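Local coordinates for protein NADP-dependent 2-hydroxyacid dehydrogenase (Rhizobium etli, PDB 4XCV) that probably catalyses the NADP-dependent interconversion of 2-hydroxyacids and 2-oxoacids, and binds NADPH, largely through its Rossmann-type nucleotide-binding domain, at residues 38-41 / 42-45; 122-126 / 127-131; 259-262 / 263-266. All blocks are in the same frame, centred on the assembly; numbering follows the deposited sequence. Where two conformers were deposited one is given.

Contact 1: 38-41 / 42-45; sequences PANR and ERDF
At the edge of the Arg43 guanidinium, practically in its plane, sits Asn40 OD1; the amide itself is turned 47° against the guanidinium and meets it at that edge. A second flat group, the Phe45 ring, has Arg43 O over the centre of one face. These pieces are assembled on a type I beta turn from Asn40 to Arg43, whose first residue is also the last of a short 3-10 segment, 38-40, in the loop between strands 32-34 and 50-54 of the N-terminal parallel sheet. The turn is closed by Arg43 N, which donates to Asn40 O at 3.1 Å. The side chains of Asn40 and Arg43 run side by side in the same direction. Arg43 starts with CG anti to its own nitrogen (chi1 -172°) and then bends at chi2, which brings the guanidinium alongside the asparagine amide, where NH1 donates to Asn40 OD1 at 2.9 Å. The same two residues are thus joined through backbone and through side chain. Asn40 has further ties: ND2 reaches Asn34 O, and its carbonyl O also accepts from Arg63 NH2. Both Asn40 and Arg43 lean on Ile33, which seats the turn against strand 32-34. One water links the 3-10 segment to the turn, donating to Ala39 O at 2.8 Å and accepting from Glu42 N, also at 2.8 Å.

Contact 2: 122-126 / 127-131; sequences DSHQR and RREWA
His124 and Glu129 both set CG beside the backbone N (chi1 -68° and -69°), and the glutamate chain runs on extended, which carries its carboxylate to the edge of the imidazole. The two side chains cross at about a right angle. His124 ND1 donates to Glu129 OE1 at 2.8 Å, nearly in the ring plane and on the anti side of the carboxylate. The methyl of Ala131 then lies over one ring face as a CH-pi contact, CB standing 3.6 Å from the centroid of the His124 ring. Edge and face are therefore both engaged by the chain that leaves the helix.

The backbone here forms a Schellman motif that ends helix 118-126. Glu129 N reaches back to His124 O at 2.9 Å and Arg128 N to Gln125 O at 3.0 Å, with Arg128 at positive phi as the C-prime residue. His124 O also takes Arg127 N, from the opposite face of its plane. The Arg128 side chain goes to the second subunit, where it binds Ser270 O, Thr268 O and Glu274.

Replacing His124 by a leucine would probably leave Glu129 OE1 without its N-H donor and its carboxylate freer to turn. Arg127 NE donates to Ser123 O at 3.1 Å; it also lies 3.4 Å from Glu129 OE1, but that oxygen sits over the guanidinium face, a pairing of charges only. This suggests that the carboxylate is oriented by the imidazole bond, while the arginine probably helps to stabilise its negative charge.

Contact 3: 259-262 / 263-266; sequences DVFE and VEPL. With NDP (NADPH dihydro-nicotinamide-adenine-dinucleotide phosphate), chain B.
Phe261 and Leu266 cross obliquely, the leucine lying over one face of the ring. Leu266 CD2 stands 4.3 Å from the centroid of the Phe261 ring, 25° off its normal, while the other methyl, CD1, touches Phe261 CD2 at 3.9 Å. Glu264 takes a different course: its side chain runs alongside that of Val260, pointing the same way, and extends beyond CG until the carboxylate meets the backbone. There OE2 uses its anti lone pair to accept from Phe261 N at 2.9 Å, tying the Glu264 side chain back to the backbone of Phe261 across the loop. Glu264 OE2 also lies 3.3 Å from Val260 CA. The other oxygen, OE1, accepts from His283 ND1, a glutamate-histidine pairing as in relatives among the D-2-hydroxyacid dehydrogenases.

Earlier in the loop the Asp259 carboxylate serves the cofactor. Asp259 OD2 receives the carboxamide N7N of NADPH at 3.0 Å in a nearly straight bond, and OD1 is held by Thr281 OG1 and Asp284 N. Val260 CG1 packs against that same amide nitrogen.

The chain has just left strand 255-258 of the nucleotide-binding sheet. Phe261 and Leu266 both rest on Ile280 of strand 278-280 and on Glu241 of helix 241-250, and Trp130 of the second subunit packs against Glu264, Pro265 and Leu266.

From the N terminus, contact 1 comes first and closes a turn in the loop joining strands 32-34 and 50-54 of the five-stranded sheet. Contact 2 follows, where helix 118-126 ends and the chain heads for strand 142-146. Contact 3 comes last, folding the loop between strands 255-258 and 278-280 of the seven-stranded sheet beside the cofactor. The three are in series; none nests in or crosses another. Contacts 1 and 2 flank the chain's centre, nearest atoms about 44 Å apart. Contacts 2 and 3, about 17 Å apart at their nearest atoms, are related through the dimer: both meet the second subunit, 127-131 of one copy lying against 263-266 of the other.

Contact 1: 38-41 / 42-45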
loop_
_atom_site.group_PDB
_atom_site.type_symbol
_atom_site.label_atom_id
_atom_site.label_comp_id
_atom_site.label_asym_id
_atom_site.label_seq_id
_atom_site.Cartn_x
_atom_site.Cartn_y
_atom_site.Cartn_z
ATOM N N PRO A 38 -36.215 -26.078 -8.909
ATOM C CA PRO A 38 -37.556 -26.241 -9.455
ATOM C C PRO A 38 -38.591 -26.911 -8.542
ATOM O O PRO A 38 -39.788 -26.700 -8.723
ATOM C CB PRO A 38 -37.332 -27.101 -10.710
ATOM C CG PRO A 38 -35.902 -27.008 -11.002
ATOM C CD PRO A 38 -35.189 -26.726 -9.738
ATOM N N ALA A 39 -38.134 -27.685 -7.569
ATOM C CA ALA A 39 -39.043 -28.306 -6.599
ATOM C C ALA A 39 -39.718 -27.292 -5.687
ATOM O O ALA A 39 -40.640 -27.642 -4.934
ATOM C CB ALA A 39 -38.301 -29.358 -5.802
ATOM N N ASN A 40 -39.261 -26.036 -5.726
ATOM C CA ASN A 40 -39.872 -24.960 -4.952
ATOM C C ASN A 40 -40.771 -24.017 -5.735
ATOM O O ASN A 40 -41.225 -23.017 -5.209
ATOM C CB ASN A 40 -38.796 -24.185 -4.177
ATOM C CG ASN A 40 -38.185 -25.006 -3.103
ATOM O OD1 ASN A 40 -38.899 -25.743 -2.407
ATOM N ND2 ASN A 40 -36.879 -24.900 -2.920
ATOM N N ARG A 41 -41.084 -24.364 -6.978
ATOM C CA ARG A 41 -41.938 -23.516 -7.815
ATOM C C ARG A 41 -43.291 -23.233 -7.197
ATOM O O ARG A 41 -43.844 -22.124 -7.384
ATOM C CB ARG A 41 -42.128 -24.161 -9.187
ATOM C CG ARG A 41 -40.973 -23.884 -10.092
ATOM C CD ARG A 41 -41.172 -24.440 -11.508
ATOM N NE ARG A 41 -39.861 -24.402 -12.167
ATOM C CZ ARG A 41 -39.566 -24.952 -13.332
ATOM N NH1 ARG A 41 -40.499 -25.593 -14.030
ATOM N NH2 ARG A 41 -38.322 -24.829 -13.816
ATOM N N GLU A 42 -43.825 -24.203 -6.471
ATOM C CA GLU A 42 -45.106 -24.047 -5.822
ATOM C C GLU A 42 -45.039 -24.191 -4.310
ATOM O O GLU A 42 -45.999 -24.478 -3.648
ATOM C CB GLU A 42 -46.109 -25.014 -6.415
ATOM C CG GLU A 42 -46.582 -24.674 -7.839
ATOM C CD GLU A 42 -45.661 -25.137 -8.964
ATOM O OE1 GLU A 42 -44.871 -26.090 -8.772
ATOM O OE2 GLU A 42 -45.726 -24.548 -10.072
ATOM N N ARG A 43 -43.871 -23.906 -3.761
ATOM C CA ARG A 43 -43.671 -23.976 -2.327
ATOM C C ARG A 43 -44.558 -22.980 -1.602
ATOM O O ARG A 43 -44.695 -21.835 -2.050
ATOM C CB ARG A 43 -42.207 -23.648 -2.042
ATOM C CG ARG A 43 -41.746 -23.838 -0.622
ATOM C CD ARG A 43 -41.556 -25.267 -0.257
ATOM N NE ARG A 43 -41.014 -25.408 1.090
ATOM C CZ ARG A 43 -39.772 -25.787 1.403
ATOM N NH1 ARG A 43 -38.808 -26.063 0.523
ATOM N NH2 ARG A 43 -39.482 -25.914 2.683
ATOM N N ASP A 44 -45.149 -23.397 -0.488
ATOM C CA ASP A 44 -45.930 -22.538 0.427
ATOM C C ASP A 44 -44.966 -21.693 1.270
ATOM O O ASP A 44 -44.192 -22.246 2.041
ATOM C CB ASP A 44 -46.789 -23.448 1.313
ATOM C CG ASP A 44 -47.764 -22.723 2.165
ATOM O OD1 ASP A 44 -47.635 -21.500 2.289
ATOM O OD2 ASP A 44 -48.758 -23.393 2.594
ATOM N N PHE A 45 -45.040 -20.363 1.140
ATOM C CA PHE A 45 -44.257 -19.424 1.971
ATOM C C PHE A 45 -45.115 -18.751 3.035
ATOM O O PHE A 45 -44.705 -17.686 3.564
ATOM C CB PHE A 45 -43.596 -18.309 1.115
ATOM C CG PHE A 45 -42.717 -18.822 0.029
ATOM C CD1 PHE A 45 -41.928 -19.928 0.207
ATOM C CD2 PHE A 45 -42.662 -18.181 -1.190
ATOM C CE1 PHE A 45 -41.180 -20.445 -0.836
ATOM C CE2 PHE A 45 -41.884 -18.678 -2.230
ATOM C CZ PHE A 45 -41.148 -19.829 -2.046
HETATM O O HOH W 1 -43.047 -26.844 -6.124
#

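Contact 2: 122-126 / 127-131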
loop_
_atom_site.group_PDB
_atom_site.type_symbol
_atom_site.label_atom_id
_atom_site.label_comp_id
_atom_site.label_asym_id
_atom_site.label_seq_id
_atom_site.Cartn_x
_atom_site.Cartn_y
_atom_site.Cartn_z
ATOM N N ASP A 122 6.537 0.481 -13.925
ATOM C CA ASP A 122 6.267 -0.735 -14.645
ATOM C C ASP A 122 6.514 -0.595 -16.145
ATOM O O ASP A 122 7.042 -1.507 -16.765
ATOM C CB ASP A 122 4.880 -1.223 -14.295
ATOM C CG ASP A 122 4.603 -2.526 -14.874
ATOM O OD1 ASP A 122 5.193 -3.537 -14.388
ATOM O OD2 ASP A 122 3.841 -2.551 -15.847
ATOM N N SER A 123 6.168 0.560 -16.711
ATOM C CA SER A 123 6.455 0.815 -18.111
ATOM C C SER A 123 7.946 0.744 -18.411
ATOM O O SER A 123 8.387 0.130 -19.397
ATOM C CB SER A 123 5.876 2.174 -18.497
ATOM O OG SER A 123 6.155 2.498 -19.857
ATOM N N HIS A 124 8.754 1.372 -17.584
ATOM C CA HIS A 124 10.207 1.309 -17.770
ATOM C C HIS A 124 10.766 -0.102 -17.536
ATOM O O HIS A 124 11.633 -0.540 -18.264
ATOM C CB HIS A 124 10.902 2.319 -16.877
ATOM C CG HIS A 124 10.639 3.735 -17.256
ATOM N ND1 HIS A 124 10.980 4.245 -18.487
ATOM C CD2 HIS A 124 10.149 4.773 -16.538
ATOM C CE1 HIS A 124 10.636 5.523 -18.534
ATOM N NE2 HIS A 124 10.183 5.869 -17.345
ATOM N N GLN A 125 10.253 -0.802 -16.521
ATOM C CA GLN A 125 10.728 -2.153 -16.226
ATOM C C GLN A 125 10.513 -3.067 -17.439
ATOM O O GLN A 125 11.422 -3.814 -17.836
ATOM C CB GLN A 125 10.044 -2.729 -14.996
ATOM C CG GLN A 125 10.567 -4.114 -14.672
ATOM C CD GLN A 125 9.912 -4.765 -13.493
ATOM O OE1 GLN A 125 9.301 -4.102 -12.656
ATOM N NE2 GLN A 125 10.003 -6.049 -13.425
ATOM N N ARG A 126 9.363 -2.950 -18.087
ATOM C CA ARG A 126 9.058 -3.810 -19.234
ATOM C C ARG A 126 9.972 -3.543 -20.426
ATOM O O ARG A 126 10.080 -4.386 -21.329
ATOM C CB ARG A 126 7.603 -3.619 -19.642
ATOM C CG ARG A 126 6.650 -4.203 -18.627
ATOM C CD ARG A 126 5.204 -3.857 -18.926
ATOM N NE ARG A 126 4.340 -4.463 -17.914
ATOM C CZ ARG A 126 3.892 -5.713 -17.929
ATOM N NH1 ARG A 126 4.147 -6.503 -18.971
ATOM N NH2 ARG A 126 3.118 -6.159 -16.931
ATOM N N ARG A 127 10.580 -2.362 -20.449
ATOM C CA ARG A 127 11.493 -1.942 -21.490
ATOM C C ARG A 127 12.925 -2.029 -21.073
ATOM O O ARG A 127 13.804 -1.600 -21.826
ATOM C CB ARG A 127 11.151 -0.507 -21.905
ATOM C CG ARG A 127 9.799 -0.495 -22.578
ATOM C CD ARG A 127 9.363 0.831 -23.154
ATOM N NE ARG A 127 8.939 1.672 -22.074
ATOM C CZ ARG A 127 8.456 2.910 -22.221
ATOM N NH1 ARG A 127 8.326 3.429 -23.426
ATOM N NH2 ARG A 127 8.126 3.615 -21.157
ATOM N N ARG A 128 13.198 -2.656 -19.928
ATOM C CA ARG A 128 14.554 -2.790 -19.403
ATOM C C ARG A 128 15.264 -1.468 -19.268
ATOM O O ARG A 128 16.455 -1.350 -19.548
ATOM C CB ARG A 128 15.386 -3.786 -20.233
ATOM C CG ARG A 128 14.753 -5.150 -20.339
ATOM C CD ARG A 128 15.531 -6.085 -21.250
ATOM N NE ARG A 128 15.028 -7.443 -21.141
ATOM C CZ ARG A 128 15.515 -8.366 -20.292
ATOM N NH1 ARG A 128 16.591 -8.118 -19.523
ATOM N NH2 ARG A 128 14.936 -9.572 -20.224
ATOM N N GLU A 129 14.506 -0.464 -18.814
ATOM C CA GLU A 129 15.007 0.910 -18.631
ATOM C C GLU A 129 15.131 1.256 -17.150
ATOM O O GLU A 129 14.165 1.171 -16.424
ATOM C CB GLU A 129 14.030 1.880 -19.306
ATOM C CG GLU A 129 14.029 1.790 -20.825
ATOM C CD GLU A 129 12.862 2.533 -21.514
ATOM O OE1 GLU A 129 11.858 3.038 -20.888
ATOM O OE2 GLU A 129 12.937 2.586 -22.774
ATOM N N TRP A 130 16.312 1.682 -16.745
ATOM C CA TRP A 130 16.594 2.123 -15.371
ATOM C C TRP A 130 16.259 3.601 -15.333
ATOM O O TRP A 130 16.925 4.434 -16.002
ATOM C CB TRP A 130 18.065 1.908 -15.099
ATOM C CG TRP A 130 18.557 2.332 -13.757
ATOM C CD1 TRP A 130 19.108 3.533 -13.436
ATOM C CD2 TRP A 130 18.660 1.512 -12.588
ATOM N NE1 TRP A 130 19.486 3.532 -12.108
ATOM C CE2 TRP A 130 19.232 2.294 -11.570
ATOM C CE3 TRP A 130 18.285 0.206 -12.301
ATOM C CZ2 TRP A 130 19.497 1.787 -10.296
ATOM C CZ3 TRP A 130 18.526 -0.281 -11.031
ATOM C CH2 TRP A 130 19.112 0.509 -10.045
ATOM N N ALA A 131 15.225 3.974 -14.564
ATOM C CA ALA A 131 14.634 5.320 -14.693
ATOM C C ALA A 131 14.097 5.797 -13.372
ATOM O O ALA A 131 12.941 5.613 -13.041
ATOM C CB ALA A 131 13.523 5.303 -15.733
#

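Contact 3: 259-262 / 263-266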
loop_
_atom_site.group_PDB
_atom_site.type_symbol
_atom_site.label_atom_id
_atom_site.label_comp_id
_atom_site.label_asym_id
_atom_site.label_seq_id
_atom_site.Cartn_x
_atom_site.Cartn_y
_atom_site.Cartn_z
ATOM N N ASP A 259 -12.352 -0.281 -9.604
ATOM C CA ASP A 259 -12.767 -1.654 -9.354
ATOM C C ASP A 259 -14.175 -1.936 -9.832
ATOM O O ASP A 259 -14.607 -3.107 -9.845
ATOM C CB ASP A 259 -12.765 -1.946 -7.843
ATOM C CG ASP A 259 -12.962 -3.399 -7.520
ATOM O OD1 ASP A 259 -12.167 -4.267 -7.959
ATOM O OD2 ASP A 259 -13.899 -3.728 -6.755
ATOM N N VAL A 260 -14.908 -0.886 -10.191
ATOM C CA VAL A 260 -16.324 -0.988 -10.557
ATOM C C VAL A 260 -16.589 -0.219 -11.820
ATOM O O VAL A 260 -15.913 0.748 -12.076
ATOM C CB VAL A 260 -17.228 -0.509 -9.385
ATOM C CG1 VAL A 260 -17.067 -1.416 -8.190
ATOM C CG2 VAL A 260 -16.901 0.934 -9.000
ATOM N N PHE A 261 -17.616 -0.662 -12.569
ATOM C CA PHE A 261 -17.863 -0.138 -13.913
ATOM C C PHE A 261 -19.336 -0.029 -14.174
ATOM O O PHE A 261 -20.127 -0.751 -13.596
ATOM C CB PHE A 261 -17.148 -1.032 -14.965
ATOM C CG PHE A 261 -15.695 -1.163 -14.679
ATOM C CD1 PHE A 261 -15.238 -2.146 -13.830
ATOM C CD2 PHE A 261 -14.791 -0.191 -15.102
ATOM C CE1 PHE A 261 -13.906 -2.179 -13.436
ATOM C CE2 PHE A 261 -13.476 -0.232 -14.720
ATOM C CZ PHE A 261 -13.030 -1.212 -13.899
ATOM N N GLU A 262 -19.715 0.855 -15.100
ATOM C CA GLU A 262 -21.117 1.067 -15.420
ATOM C C GLU A 262 -21.786 -0.213 -15.895
ATOM O O GLU A 262 -22.946 -0.449 -15.589
ATOM C CB GLU A 262 -21.244 2.144 -16.514
ATOM C CG GLU A 262 -20.751 3.544 -16.118
ATOM C CD GLU A 262 -21.063 4.546 -17.198
ATOM O OE1 GLU A 262 -22.265 4.808 -17.451
ATOM O OE2 GLU A 262 -20.096 5.017 -17.843
ATOM N N VAL A 263 -21.058 -0.974 -16.711
ATOM C CA VAL A 263 -21.464 -2.295 -17.142
ATOM C C VAL A 263 -20.340 -3.245 -16.770
ATOM O O VAL A 263 -19.181 -2.955 -17.081
ATOM C CB VAL A 263 -21.739 -2.346 -18.668
ATOM C CG1 VAL A 263 -22.019 -3.785 -19.088
ATOM C CG2 VAL A 263 -22.954 -1.494 -19.003
ATOM N N GLU A 264 -20.676 -4.310 -16.069
ATOM C CA GLU A 264 -19.719 -5.370 -15.720
ATOM C C GLU A 264 -20.158 -6.697 -16.337
ATOM O O GLU A 264 -21.358 -7.017 -16.289
ATOM C CB GLU A 264 -19.590 -5.475 -14.189
ATOM C CG GLU A 264 -19.095 -4.170 -13.560
ATOM C CD GLU A 264 -19.003 -4.152 -12.047
ATOM O OE1 GLU A 264 -19.359 -5.187 -11.421
ATOM O OE2 GLU A 264 -18.687 -3.071 -11.478
ATOM N N PRO A 265 -19.244 -7.498 -16.871
ATOM C CA PRO A 265 -17.819 -7.173 -17.004
ATOM C C PRO A 265 -17.601 -5.971 -17.935
ATOM O O PRO A 265 -18.429 -5.715 -18.845
ATOM C CB PRO A 265 -17.213 -8.441 -17.648
ATOM C CG PRO A 265 -18.249 -9.517 -17.509
ATOM C CD PRO A 265 -19.590 -8.825 -17.416
ATOM N N LEU A 266 -16.507 -5.245 -17.708
ATOM C CA LEU A 266 -16.111 -4.115 -18.569
ATOM C C LEU A 266 -15.956 -4.608 -19.997
ATOM O O LEU A 266 -15.244 -5.577 -20.243
ATOM C CB LEU A 266 -14.810 -3.545 -18.070
ATOM C CG LEU A 266 -14.280 -2.334 -18.811
ATOM C CD1 LEU A 266 -15.269 -1.176 -18.796
ATOM C CD2 LEU A 266 -12.938 -1.938 -18.256
HETATM P PA NDP B . -22.309 2.970 4.366
HETATM O O1A NDP B . -21.757 2.525 5.685
HETATM O O2A NDP B . -23.804 2.972 4.119
HETATM O O5B NDP B . -21.728 4.436 4.098
HETATM C C5B NDP B . -22.206 5.180 2.973
HETATM C C4B NDP B . -21.547 6.538 3.025
HETATM O O4B NDP B . -21.909 7.243 1.842
HETATM C C3B NDP B . -22.004 7.350 4.214
HETATM O O3B NDP B . -20.910 8.135 4.732
HETATM C C2B NDP B . -23.044 8.231 3.575
HETATM O O2B NDP B . -23.264 9.507 4.236
HETATM C C1B NDP B . -22.416 8.491 2.208
HETATM N N9A NDP B . -23.378 8.960 1.209
HETATM C C8A NDP B . -24.459 8.274 0.789
HETATM N N7A NDP B . -25.181 9.062 -0.066
HETATM C C5A NDP B . -24.533 10.265 -0.121
HETATM C C6A NDP B . -24.809 11.478 -0.750
HETATM N N6A NDP B . -25.859 11.620 -1.560
HETATM N N1A NDP B . -23.956 12.492 -0.561
HETATM C C2A NDP B . -22.871 12.348 0.231
HETATM N N3A NDP B . -22.546 11.217 0.880
HETATM C C4A NDP B . -23.407 10.198 0.667
HETATM O O3 NDP B . -21.658 2.109 3.174
HETATM P PN NDP B . -20.272 1.296 3.142
HETATM O O1N NDP B . -19.197 2.245 3.556
HETATM O O2N NDP B . -20.369 0.059 3.899
HETATM O O5D NDP B . -20.192 0.912 1.614
HETATM C C5D NDP B . -20.234 1.927 0.600
HETATM C C4D NDP B . -20.558 1.223 -0.724
HETATM O O4D NDP B . -19.445 0.451 -1.153
HETATM C C3D NDP B . -21.680 0.222 -0.670
HETATM O O3D NDP B . -22.962 0.862 -0.793
HETATM C C2D NDP B . -21.385 -0.718 -1.827
HETATM O O2D NDP B . -22.123 -0.289 -2.996
HETATM C C1D NDP B . -19.926 -0.503 -2.110
HETATM N N1N NDP B . -19.068 -1.684 -1.978
HETATM C C2N NDP B . -18.228 -2.049 -2.998
HETATM C C3N NDP B . -17.501 -3.190 -2.944
HETATM C C7N NDP B . -16.580 -3.577 -3.981
HETATM O O7N NDP B . -16.249 -4.786 -4.016
HETATM N N7N NDP B . -16.059 -2.731 -4.851
HETATM C C4N NDP B . -17.543 -4.035 -1.731
HETATM C C5N NDP B . -18.438 -3.527 -0.706
HETATM C C6N NDP B . -19.180 -2.448 -0.816
HETATM P P2B NDP B . -23.754 9.535 5.781
HETATM O O1X NDP B . -24.124 10.960 6.037
HETATM O O2X NDP B . -24.930 8.577 5.857
HETATM O O3X NDP B . -22.638 9.020 6.594
#